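Local coordinates for protein predicted ATPase of the ABC class (Vibrio vulnificus, PDB 5D6A) that is a predicted ABC-class ATPase that binds the ATP analogue AMP-PNP and probably hydrolyses ATP, its cellular role being unassigned, at residues T341-W346 against D363-N368; T388-R393 against G413-V418; Q396-L401 against V418-I423. All coordinates share one frame; numbering follows the deposited sequence.

Overall arrangement
All three contacts lie in the P-loop domain, on the same side of the chain's centre. Interaction 1 comes first: helix 339-352 leads into strand 357-361, after which the segment 363-368 turns back to meet the helix, closing a helix-strand-loop unit beside the nucleotide before the others open. Interactions 2 and 3 both start on helix 390-401, pass through strand 404-408 and cross along the chain: 388-393 closes on 413-418, then 396-401 on 418-423, with Val418 shared. Together they hold that helix against the connection between strands 404-408 and 421-425, which lie either side of strand 260-264. Interactions 1 and 2 also touch the second subunit.

Interaction 1: residues T341-W346 against D363-N368; sequences TSQAAW and DTSATN. With ANP (phosphoaminophosphonic acid-adenylate ester), chain C.
Gln343 reaches from helix 339-352 to the backbone of Ala366 and the hydroxyl of Ser365, using both ends of its side-chain amide. The sequence Ser365-Ala366-Thr367-Asn368, following strand 357-361, probably the Walker B strand, is consistent with the D-loop of ABC ATPases, and the helix carrying Gln343 probably corresponds to the one that follows the signature motif. CG lies anti to the backbone N (chi1 -168°) and the chain continues extended, carrying the amide straight out from the helix to the turn. There OE1 accepts the Ala366 N-H at 3.2 Å, a nearly linear bond (172°) that meets the oxygen in the plane of its carbonyl group. From the other arm of the amide, NE2 donates to Ser365 OG at 3.1 Å, again close to the amide plane. The two bonds define the amide's orientation, its oxygen toward the Ala366 N-H and its nitrogen toward Ser365 OG. Ala366 is the N-cap residue of the short helix 367-370, and its CB sits 3.9 Å from Gln343 OE1, while the side chain of Phe369 in that helix also touches Gln343. Outward from this buried pair, the turn leads to the nucleotide and the dimer interface. Asp363, part of the AMP-PNP pocket, places OD2 2.8 Å from the gamma-phosphate oxygen O2G; the nucleotide is hydrogen-bonded by Lys271 N of the probable P-loop (Walker A) and by Asp336 O of the second subunit. Thr367 OG1 is hydrogen-bonded to Thr367 OG1 of the second subunit, so the turn held by Gln343 lies at the subunit interface. Behind the amide, Ser365 OG accepts from Gln343 NE2 and is itself hydrogen-bonded to Asp361 O.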
loop_
_atom_site.group_PDB
_atom_site.type_symbol
_atom_site.label_atom_id
_atom_site.label_comp_id
_atom_site.label_asym_id
_atom_site.label_seq_id
_atom_site.Cartn_x
_atom_site.Cartn_y
_atom_site.Cartn_z
ATOM N N THR A 341 -9.088 17.722 -0.133
ATOM C CA THR A 341 -7.960 18.631 -0.221
ATOM C C THR A 341 -6.829 18.002 -1.018
ATOM O O THR A 341 -6.241 18.648 -1.882
ATOM C CB THR A 341 -7.439 18.999 1.176
ATOM O OG1 THR A 341 -8.501 19.580 1.946
ATOM C CG2 THR A 341 -6.291 19.982 1.082
ATOM N N SER A 342 -6.533 16.740 -0.729
ATOM C CA SER A 342 -5.460 16.036 -1.419
ATOM C C SER A 342 -5.783 15.823 -2.886
ATOM O O SER A 342 -4.899 15.901 -3.734
ATOM C CB SER A 342 -5.183 14.683 -0.764
ATOM O OG SER A 342 -6.340 13.874 -0.774
ATOM N N GLN A 343 -7.043 15.547 -3.191
ATOM C CA GLN A 343 -7.417 15.315 -4.576
ATOM C C GLN A 343 -7.372 16.629 -5.349
ATOM O O GLN A 343 -6.910 16.665 -6.487
ATOM C CB GLN A 343 -8.783 14.632 -4.682
ATOM C CG GLN A 343 -9.071 14.112 -6.084
ATOM C CD GLN A 343 -10.186 13.078 -6.128
ATOM O OE1 GLN A 343 -10.989 12.960 -5.201
ATOM N NE2 GLN A 343 -10.235 12.316 -7.218
ATOM N N ALA A 344 -7.834 17.706 -4.715
ATOM C CA ALA A 344 -7.809 19.035 -5.328
ATOM C C ALA A 344 -6.360 19.433 -5.612
ATOM O O ALA A 344 -6.037 19.953 -6.686
ATOM C CB ALA A 344 -8.469 20.056 -4.412
ATOM N N ALA A 345 -5.494 19.179 -4.635
ATOM C CA ALA A 345 -4.080 19.469 -4.773
ATOM C C ALA A 345 -3.509 18.670 -5.934
ATOM O O ALA A 345 -2.852 19.231 -6.806
ATOM C CB ALA A 345 -3.345 19.141 -3.486
ATOM N N TRP A 346 -3.784 17.366 -5.952
ATOM C CA TRP A 346 -3.296 16.482 -7.014
ATOM C C TRP A 346 -3.720 17.045 -8.365
ATOM O O TRP A 346 -2.931 17.108 -9.310
ATOM C CB TRP A 346 -3.891 15.074 -6.878
ATOM C CG TRP A 346 -3.122 14.002 -7.617
ATOM C CD1 TRP A 346 -2.358 14.156 -8.743
ATOM C CD2 TRP A 346 -3.132 12.598 -7.337
ATOM N NE1 TRP A 346 -1.840 12.947 -9.134
ATOM C CE2 TRP A 346 -2.309 11.972 -8.296
ATOM C CE3 TRP A 346 -3.730 11.814 -6.351
ATOM C CZ2 TRP A 346 -2.075 10.600 -8.299
ATOM C CZ3 TRP A 346 -3.499 10.452 -6.357
ATOM C CH2 TRP A 346 -2.680 9.859 -7.324
ATOM N N ASP A 363 -15.323 5.454 -7.610
ATOM C CA ASP A 363 -15.181 4.499 -6.510
ATOM C C ASP A 363 -13.899 4.693 -5.685
ATOM O O ASP A 363 -13.781 4.148 -4.590
ATOM C CB ASP A 363 -15.292 3.059 -7.027
ATOM C CG ASP A 363 -16.695 2.724 -7.531
ATOM O OD1 ASP A 363 -17.577 3.613 -7.509
ATOM O OD2 ASP A 363 -16.921 1.566 -7.939
ATOM N N THR A 364 -12.949 5.465 -6.201
ATOM C CA THR A 364 -11.715 5.737 -5.464
ATOM C C THR A 364 -11.484 7.249 -5.352
ATOM O O THR A 364 -10.352 7.720 -5.444
ATOM C CB THR A 364 -10.488 5.084 -6.136
ATOM O OG1 THR A 364 -10.234 5.706 -7.403
ATOM C CG2 THR A 364 -10.713 3.588 -6.327
ATOM N N SER A 365 -12.563 8.003 -5.141
ATOM C CA SER A 365 -12.475 9.457 -5.029
ATOM C C SER A 365 -13.374 10.015 -3.933
ATOM O O SER A 365 -14.265 9.325 -3.427
ATOM C CB SER A 365 -12.838 10.111 -6.364
ATOM O OG SER A 365 -11.920 9.743 -7.377
ATOM N N ALA A 366 -13.129 11.274 -3.579
ATOM C CA ALA A 366 -13.907 11.961 -2.558
ATOM C C ALA A 366 -15.203 12.478 -3.160
ATOM O O ALA A 366 -15.185 13.343 -4.033
ATOM C CB ALA A 366 -13.105 13.110 -1.965
ATOM N N THR A 367 -16.326 11.944 -2.689
ATOM C CA THR A 367 -17.642 12.343 -3.181
ATOM C C THR A 367 -17.841 13.853 -3.055
ATOM O O THR A 367 -18.362 14.499 -3.969
ATOM C CB THR A 367 -18.759 11.614 -2.411
ATOM O OG1 THR A 367 -18.525 10.199 -2.454
ATOM C CG2 THR A 367 -20.135 11.929 -3.000
ATOM N N ASN A 368 -17.418 14.402 -1.919
ATOM C CA ASN A 368 -17.517 15.838 -1.651
ATOM C C ASN A 368 -16.844 16.657 -2.754
ATOM O O ASN A 368 -17.336 17.715 -3.153
ATOM C CB ASN A 368 -16.870 16.149 -0.295
ATOM C CG ASN A 368 -16.924 17.621 0.065
ATOM O OD1 ASN A 368 -17.696 18.392 -0.507
ATOM N ND2 ASN A 368 -16.105 18.019 1.034
HETATM P PG ANP C . -15.850 0.240 -10.813
HETATM O O1G ANP C . -15.224 1.128 -11.859
HETATM O O2G ANP C . -15.080 0.198 -9.513
HETATM O O3G ANP C . -17.332 0.485 -10.662
HETATM P PB ANP C . -17.011 -2.186 -12.286
HETATM O O1B ANP C . -17.369 -1.389 -13.504
HETATM O O2B ANP C . -18.095 -2.420 -11.259
HETATM N N3B ANP C . -15.685 -1.383 -11.463
HETATM P PA ANP C . -15.001 -4.084 -12.846
HETATM O O1A ANP C . -14.410 -3.851 -14.210
HETATM O O2A ANP C . -14.304 -3.504 -11.641
HETATM O O3A ANP C . -16.542 -3.623 -12.841
HETATM O "O5'" ANP C . -15.133 -5.664 -12.604
HETATM C "C5'" ANP C . -15.774 -6.494 -13.562
HETATM C "C4'" ANP C . -15.291 -7.930 -13.412
HETATM O "O4'" ANP C . -15.504 -8.616 -14.647
HETATM C "C3'" ANP C . -13.804 -8.037 -13.106
HETATM O "O3'" ANP C . -13.561 -9.133 -12.212
HETATM C "C2'" ANP C . -13.157 -8.275 -14.453
HETATM O "O2'" ANP C . -12.006 -9.120 -14.349
HETATM C "C1'" ANP C . -14.263 -8.913 -15.289
HETATM N N9 ANP C . -14.278 -8.391 -16.677
HETATM C C8 ANP C . -14.198 -7.097 -17.058
HETATM N N7 ANP C . -14.238 -6.999 -18.412
HETATM C C5 ANP C . -14.349 -8.243 -18.911
HETATM C C6 ANP C . -14.442 -8.853 -20.257
HETATM N N6 ANP C . -14.425 -8.082 -21.368
HETATM N N1 ANP C . -14.545 -10.200 -20.338
HETATM C C2 ANP C . -14.564 -10.983 -19.238
HETATM N N3 ANP C . -14.482 -10.484 -17.986
HETATM C C4 ANP C . -14.376 -9.153 -17.764
#

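Interaction 2: residues T388-R393 against G413-V418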
loop_
_atom_site.group_PDB
_atom_site.type_symbol
_atom_site.label_atom_id
_atom_site.label_comp_id
_atom_site.label_asym_id
_atom_site.label_seq_id
_atom_site.Cartn_x
_atom_site.Cartn_y
_atom_site.Cartn_z
ATOM N N THR A 388 -15.673 24.271 -4.222
ATOM C CA THR A 388 -16.122 24.236 -5.611
ATOM C C THR A 388 -15.840 22.842 -6.186
ATOM O O THR A 388 -14.685 22.509 -6.462
ATOM C CB THR A 388 -15.407 25.312 -6.453
ATOM O OG1 THR A 388 -15.633 26.601 -5.870
ATOM C CG2 THR A 388 -15.920 25.312 -7.888
ATOM N N PRO A 389 -16.896 22.026 -6.380
ATOM C CA PRO A 389 -16.708 20.662 -6.875
ATOM C C PRO A 389 -16.254 20.608 -8.326
ATOM O O PRO A 389 -16.550 21.514 -9.106
ATOM C CB PRO A 389 -18.096 20.044 -6.723
ATOM C CG PRO A 389 -19.024 21.192 -6.888
ATOM C CD PRO A 389 -18.324 22.386 -6.307
ATOM N N LEU A 390 -15.546 19.538 -8.673
ATOM C CA LEU A 390 -15.011 19.349 -10.018
ATOM C C LEU A 390 -16.051 19.579 -11.116
ATOM O O LEU A 390 -15.749 20.196 -12.136
ATOM C CB LEU A 390 -14.410 17.945 -10.153
ATOM C CG LEU A 390 -13.860 17.557 -11.529
ATOM C CD1 LEU A 390 -12.802 18.543 -12.008
ATOM C CD2 LEU A 390 -13.301 16.143 -11.494
ATOM N N VAL A 391 -17.270 19.096 -10.901
ATOM C CA VAL A 391 -18.341 19.245 -11.892
ATOM C C VAL A 391 -18.445 20.685 -12.430
ATOM O O VAL A 391 -18.768 20.890 -13.600
ATOM C CB VAL A 391 -19.706 18.775 -11.324
ATOM C CG1 VAL A 391 -20.110 19.597 -10.106
ATOM C CG2 VAL A 391 -20.786 18.829 -12.395
ATOM N N ASP A 392 -18.156 21.668 -11.579
ATOM C CA ASP A 392 -18.210 23.079 -11.976
ATOM C C ASP A 392 -16.943 23.535 -12.715
ATOM O O ASP A 392 -16.996 24.453 -13.536
ATOM C CB ASP A 392 -18.437 23.975 -10.747
ATOM C CG ASP A 392 -19.787 23.734 -10.073
ATOM O OD1 ASP A 392 -20.663 23.089 -10.684
ATOM O OD2 ASP A 392 -19.976 24.209 -8.932
ATOM N N ARG A 393 -15.811 22.897 -12.422
ATOM C CA ARG A 393 -14.538 23.265 -13.046
ATOM C C ARG A 393 -14.156 22.392 -14.232
ATOM O O ARG A 393 -13.514 22.862 -15.169
ATOM C CB ARG A 393 -13.406 23.206 -12.018
ATOM C CG ARG A 393 -13.544 24.183 -10.862
ATOM C CD ARG A 393 -13.539 25.627 -11.339
ATOM N NE ARG A 393 -13.478 26.566 -10.224
ATOM C CZ ARG A 393 -13.478 27.890 -10.351
ATOM N NH1 ARG A 393 -13.545 28.453 -11.553
ATOM N NH2 ARG A 393 -13.415 28.658 -9.269
ATOM N N GLY A 413 -25.113 11.886 -11.220
ATOM C CA GLY A 413 -25.663 12.100 -12.558
ATOM C C GLY A 413 -25.618 13.523 -13.079
ATOM O O GLY A 413 -25.996 13.772 -14.224
ATOM N N ASP A 414 -25.157 14.460 -12.257
ATOM C CA ASP A 414 -25.082 15.864 -12.682
ATOM C C ASP A 414 -23.945 16.123 -13.686
ATOM O O ASP A 414 -23.896 17.184 -14.312
ATOM C CB ASP A 414 -24.989 16.802 -11.470
ATOM C CG ASP A 414 -23.864 16.437 -10.525
ATOM O OD1 ASP A 414 -23.184 15.416 -10.766
ATOM O OD2 ASP A 414 -23.667 17.166 -9.531
ATOM N N TYR A 415 -23.040 15.155 -13.833
ATOM C CA TYR A 415 -21.952 15.259 -14.810
ATOM C C TYR A 415 -22.446 15.035 -16.236
ATOM O O TYR A 415 -21.831 15.508 -17.189
ATOM C CB TYR A 415 -20.851 14.239 -14.521
ATOM C CG TYR A 415 -19.870 14.637 -13.453
ATOM C CD1 TYR A 415 -20.155 14.450 -12.107
ATOM C CD2 TYR A 415 -18.637 15.175 -13.794
ATOM C CE1 TYR A 415 -19.242 14.807 -11.128
ATOM C CE2 TYR A 415 -17.720 15.534 -12.827
ATOM C CZ TYR A 415 -18.025 15.348 -11.497
ATOM O OH TYR A 415 -17.108 15.706 -10.537
ATOM N N LEU A 416 -23.549 14.302 -16.379
ATOM C CA LEU A 416 -24.124 13.996 -17.695
ATOM C C LEU A 416 -24.400 15.244 -18.527
ATOM O O LEU A 416 -24.411 15.189 -19.759
ATOM C CB LEU A 416 -25.435 13.220 -17.535
ATOM C CG LEU A 416 -25.373 11.860 -16.842
ATOM C CD1 LEU A 416 -26.779 11.302 -16.674
ATOM C CD2 LEU A 416 -24.490 10.895 -17.618
ATOM N N ASP A 417 -24.622 16.361 -17.844
ATOM C CA ASP A 417 -24.931 17.620 -18.503
ATOM C C ASP A 417 -23.738 18.184 -19.280
ATOM O O ASP A 417 -23.872 18.549 -20.450
ATOM C CB ASP A 417 -25.419 18.630 -17.457
ATOM C CG ASP A 417 -26.064 19.859 -18.074
ATOM O OD1 ASP A 417 -26.340 19.865 -19.294
ATOM O OD2 ASP A 417 -26.317 20.821 -17.320
ATOM N N VAL A 418 -22.574 18.232 -18.637
ATOM C CA VAL A 418 -21.371 18.804 -19.261
ATOM C C VAL A 418 -20.539 17.809 -20.095
ATOM O O VAL A 418 -19.609 18.214 -20.793
ATOM C CB VAL A 418 -20.460 19.466 -18.194
ATOM C CG1 VAL A 418 -19.789 18.416 -17.310
ATOM C CG2 VAL A 418 -19.412 20.360 -18.847
#
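Tyr415 lays its ring across the first turn of helix 390-401, with Val391 over one face and Leu390 at the hydroxyl. The contact packs the start of this helix, which leads into strand 404-408 of the P-loop domain, onto the loop leaving that strand. From CB the side chain sets out with CG anti to the carbonyl carbon (chi1 -81°), which sends the ring toward the helix. Contact begins at the far half of the ring. CE1 meets Val391 CB at 4.0 Å and CE2 lies 3.9 Å from Val391 CA, so the valine spans the ring from one side to the other. At CZ the approach to Val391 CB closes to 3.8 Å. This is a CH-pi contact over the face: CB lies 4.0 Å from the ring centroid, 18° off the ring normal and shifted toward the rim. Beyond the ring, OH touches Leu390 CB at 3.5 Å, the two side chains crossing at about a right angle. Val391 CG2 also comes within 4.0 Å of Asp414 O. Leu390 is in turn packed on Phe369 and Met370 of helix 367-370, and the ring itself on Leu262 of strand 260-264. Loop and helix thus meet largely through apolar chemistry, a CH-pi contact and van der Waals packing, while the phenol oxygen has a weak hydrogen bond to Met370 O, in helix 367-370.

Interaction 3: residues Q396-L401 against V418-I423; sequences QLRDEL and VADNVI
Arg398 carries the whole contact: its guanidinium crosses from helix 390-401 to the turn before strand 421-425, gripping Val418 O and the Asp420 carboxylate with one nitrogen. The site belongs to the P-loop domain, where strand 421-425 runs parallel to strand 260-264 and the helix precedes strand 404-408 on the other side of that strand. Along the helix, Gln396 comes first and turns away from the turn; its NE2 bonds Ala454 O and its OE1 takes a hydrogen bond from Arg393 NH1. Leu397 packs on Leu456 and touches Leu390, two turns earlier. At Arg398, CG is anti to the backbone N and the chain runs out extended until it bends at chi3 (64°), bringing NH1 in between its two acceptors. The bond to Val418 O, 2.9 Å long, arrives nearly along the C=O axis, although it leaves the guanidinium tilted from its plane. The salt bridge from NH1 to Asp420 OD1, modelled at 2.5 Å, a distance that is doubtfully short at this resolution, lies closer to that plane and meets OD1 on its syn side but well out of the carboxylate plane. Both NH1 bonds are bent, and the guanidinium and carboxylate planes are turned 76° apart, so the groups do not meet as a flat two-pronged pair. Arg398 NH2 also lies alongside Val418 CG2 at 3.7 Å. The next residue, Asp399, accepts from Arg398 NE at OD1, 2.8 Å away, with a weak bond from NH2. Flanked by two acids, the guanidinium is held in orientation, and its positive charge probably offsets both carboxylates in this surface network. Asp420 OD1 has a second donor, the backbone N of Ile260 at the start of strand 260-264.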
loop_
_atom_site.group_PDB
_atom_site.type_symbol
_atom_site.label_atom_id
_atom_site.label_comp_id
_atom_site.label_asym_id
_atom_site.label_seq_id
_atom_site.Cartn_x
_atom_site.Cartn_y
_atom_site.Cartn_z
ATOM N N GLN A 396 -14.627 23.870 -17.532
ATOM C CA GLN A 396 -13.676 24.946 -17.796
ATOM C C GLN A 396 -12.296 24.398 -18.170
ATOM O O GLN A 396 -11.606 24.976 -19.007
ATOM C CB GLN A 396 -13.593 25.883 -16.587
ATOM C CG GLN A 396 -14.904 26.612 -16.310
ATOM C CD GLN A 396 -14.888 27.437 -15.035
ATOM O OE1 GLN A 396 -14.094 27.196 -14.130
ATOM N NE2 GLN A 396 -15.792 28.405 -14.952
ATOM N N LEU A 397 -11.901 23.281 -17.562
ATOM C CA LEU A 397 -10.616 22.653 -17.870
ATOM C C LEU A 397 -10.532 22.296 -19.349
ATOM O O LEU A 397 -9.470 22.371 -19.962
ATOM C CB LEU A 397 -10.415 21.382 -17.041
ATOM C CG LEU A 397 -10.229 21.498 -15.527
ATOM C CD1 LEU A 397 -10.212 20.114 -14.899
ATOM C CD2 LEU A 397 -8.951 22.245 -15.178
ATOM N N ARG A 398 -11.668 21.898 -19.908
ATOM C CA ARG A 398 -11.761 21.521 -21.310
ATOM C C ARG A 398 -11.770 22.727 -22.235
ATOM O O ARG A 398 -10.979 22.810 -23.170
ATOM C CB ARG A 398 -13.054 20.742 -21.523
ATOM C CG ARG A 398 -13.371 20.374 -22.964
ATOM C CD ARG A 398 -14.769 19.795 -23.031
ATOM N NE ARG A 398 -15.761 20.796 -22.644
ATOM C CZ ARG A 398 -17.038 20.538 -22.375
ATOM N NH1 ARG A 398 -17.502 19.297 -22.421
ATOM N NH2 ARG A 398 -17.853 21.529 -22.035
ATOM N N ASP A 399 -12.681 23.654 -21.967
ATOM C CA ASP A 399 -12.862 24.838 -22.806
ATOM C C ASP A 399 -11.726 25.853 -22.740
ATOM O O ASP A 399 -11.441 26.524 -23.734
ATOM C CB ASP A 399 -14.169 25.541 -22.428
ATOM C CG ASP A 399 -15.384 24.642 -22.570
ATOM O OD1 ASP A 399 -15.242 23.494 -23.041
ATOM O OD2 ASP A 399 -16.487 25.092 -22.205
ATOM N N GLU A 400 -11.081 25.963 -21.581
ATOM C CA GLU A 400 -10.017 26.951 -21.386
ATOM C C GLU A 400 -8.609 26.383 -21.524
ATOM O O GLU A 400 -7.750 26.994 -22.159
ATOM C CB GLU A 400 -10.162 27.600 -20.008
ATOM C CG GLU A 400 -11.563 28.125 -19.725
ATOM C CD GLU A 400 -11.666 28.902 -18.420
ATOM O OE1 GLU A 400 -10.615 29.231 -17.828
ATOM O OE2 GLU A 400 -12.804 29.203 -17.994
ATOM N N LEU A 401 -8.373 25.219 -20.926
ATOM C CA LEU A 401 -7.047 24.602 -20.949
ATOM C C LEU A 401 -6.934 23.425 -21.915
ATOM O O LEU A 401 -5.859 22.852 -22.066
ATOM C CB LEU A 401 -6.671 24.149 -19.537
ATOM C CG LEU A 401 -6.754 25.239 -18.461
ATOM C CD1 LEU A 401 -6.418 24.668 -17.091
ATOM C CD2 LEU A 401 -5.840 26.408 -18.794
ATOM N N VAL A 418 -22.574 18.232 -18.637
ATOM C CA VAL A 418 -21.371 18.804 -19.261
ATOM C C VAL A 418 -20.539 17.809 -20.095
ATOM O O VAL A 418 -19.609 18.214 -20.793
ATOM C CB VAL A 418 -20.460 19.466 -18.194
ATOM C CG1 VAL A 418 -19.789 18.416 -17.310
ATOM C CG2 VAL A 418 -19.412 20.360 -18.847
ATOM N N ALA A 419 -20.873 16.522 -20.041
ATOM C CA ALA A 419 -20.113 15.507 -20.779
ATOM C C ALA A 419 -20.312 15.598 -22.290
ATOM O O ALA A 419 -21.399 15.921 -22.755
ATOM C CB ALA A 419 -20.489 14.116 -20.294
ATOM N N ASP A 420 -19.250 15.311 -23.045
ATOM C CA ASP A 420 -19.311 15.316 -24.509
ATOM C C ASP A 420 -19.822 13.964 -24.984
ATOM O O ASP A 420 -20.723 13.893 -25.820
ATOM C CB ASP A 420 -17.937 15.568 -25.141
ATOM C CG ASP A 420 -17.300 16.863 -24.677
ATOM O OD1 ASP A 420 -17.149 17.047 -23.452
ATOM O OD2 ASP A 420 -16.908 17.679 -25.541
ATOM N N ASN A 421 -19.220 12.894 -24.462
ATOM C CA ASN A 421 -19.612 11.530 -24.812
ATOM C C ASN A 421 -19.829 10.669 -23.568
ATOM O O ASN A 421 -19.166 10.864 -22.547
ATOM C CB ASN A 421 -18.560 10.877 -25.713
ATOM C CG ASN A 421 -18.287 11.681 -26.967
ATOM O OD1 ASN A 421 -17.936 12.857 -26.898
ATOM N ND2 ASN A 421 -18.414 11.040 -28.122
ATOM N N VAL A 422 -20.759 9.720 -23.660
ATOM C CA VAL A 422 -21.071 8.827 -22.544
ATOM C C VAL A 422 -21.078 7.370 -23.007
ATOM O O VAL A 422 -21.844 6.994 -23.893
ATOM C CB VAL A 422 -22.432 9.169 -21.910
ATOM C CG1 VAL A 422 -22.708 8.261 -20.720
ATOM C CG2 VAL A 422 -22.462 10.627 -21.478
ATOM N N ILE A 423 -20.220 6.561 -22.391
ATOM C CA ILE A 423 -20.098 5.146 -22.722
ATOM C C ILE A 423 -20.699 4.290 -21.615
ATOM O O ILE A 423 -20.442 4.529 -20.438
ATOM C CB ILE A 423 -18.621 4.756 -22.907
ATOM C CG1 ILE A 423 -18.021 5.544 -24.077
ATOM C CG2 ILE A 423 -18.488 3.256 -23.144
ATOM C CD1 ILE A 423 -16.527 5.371 -24.240
#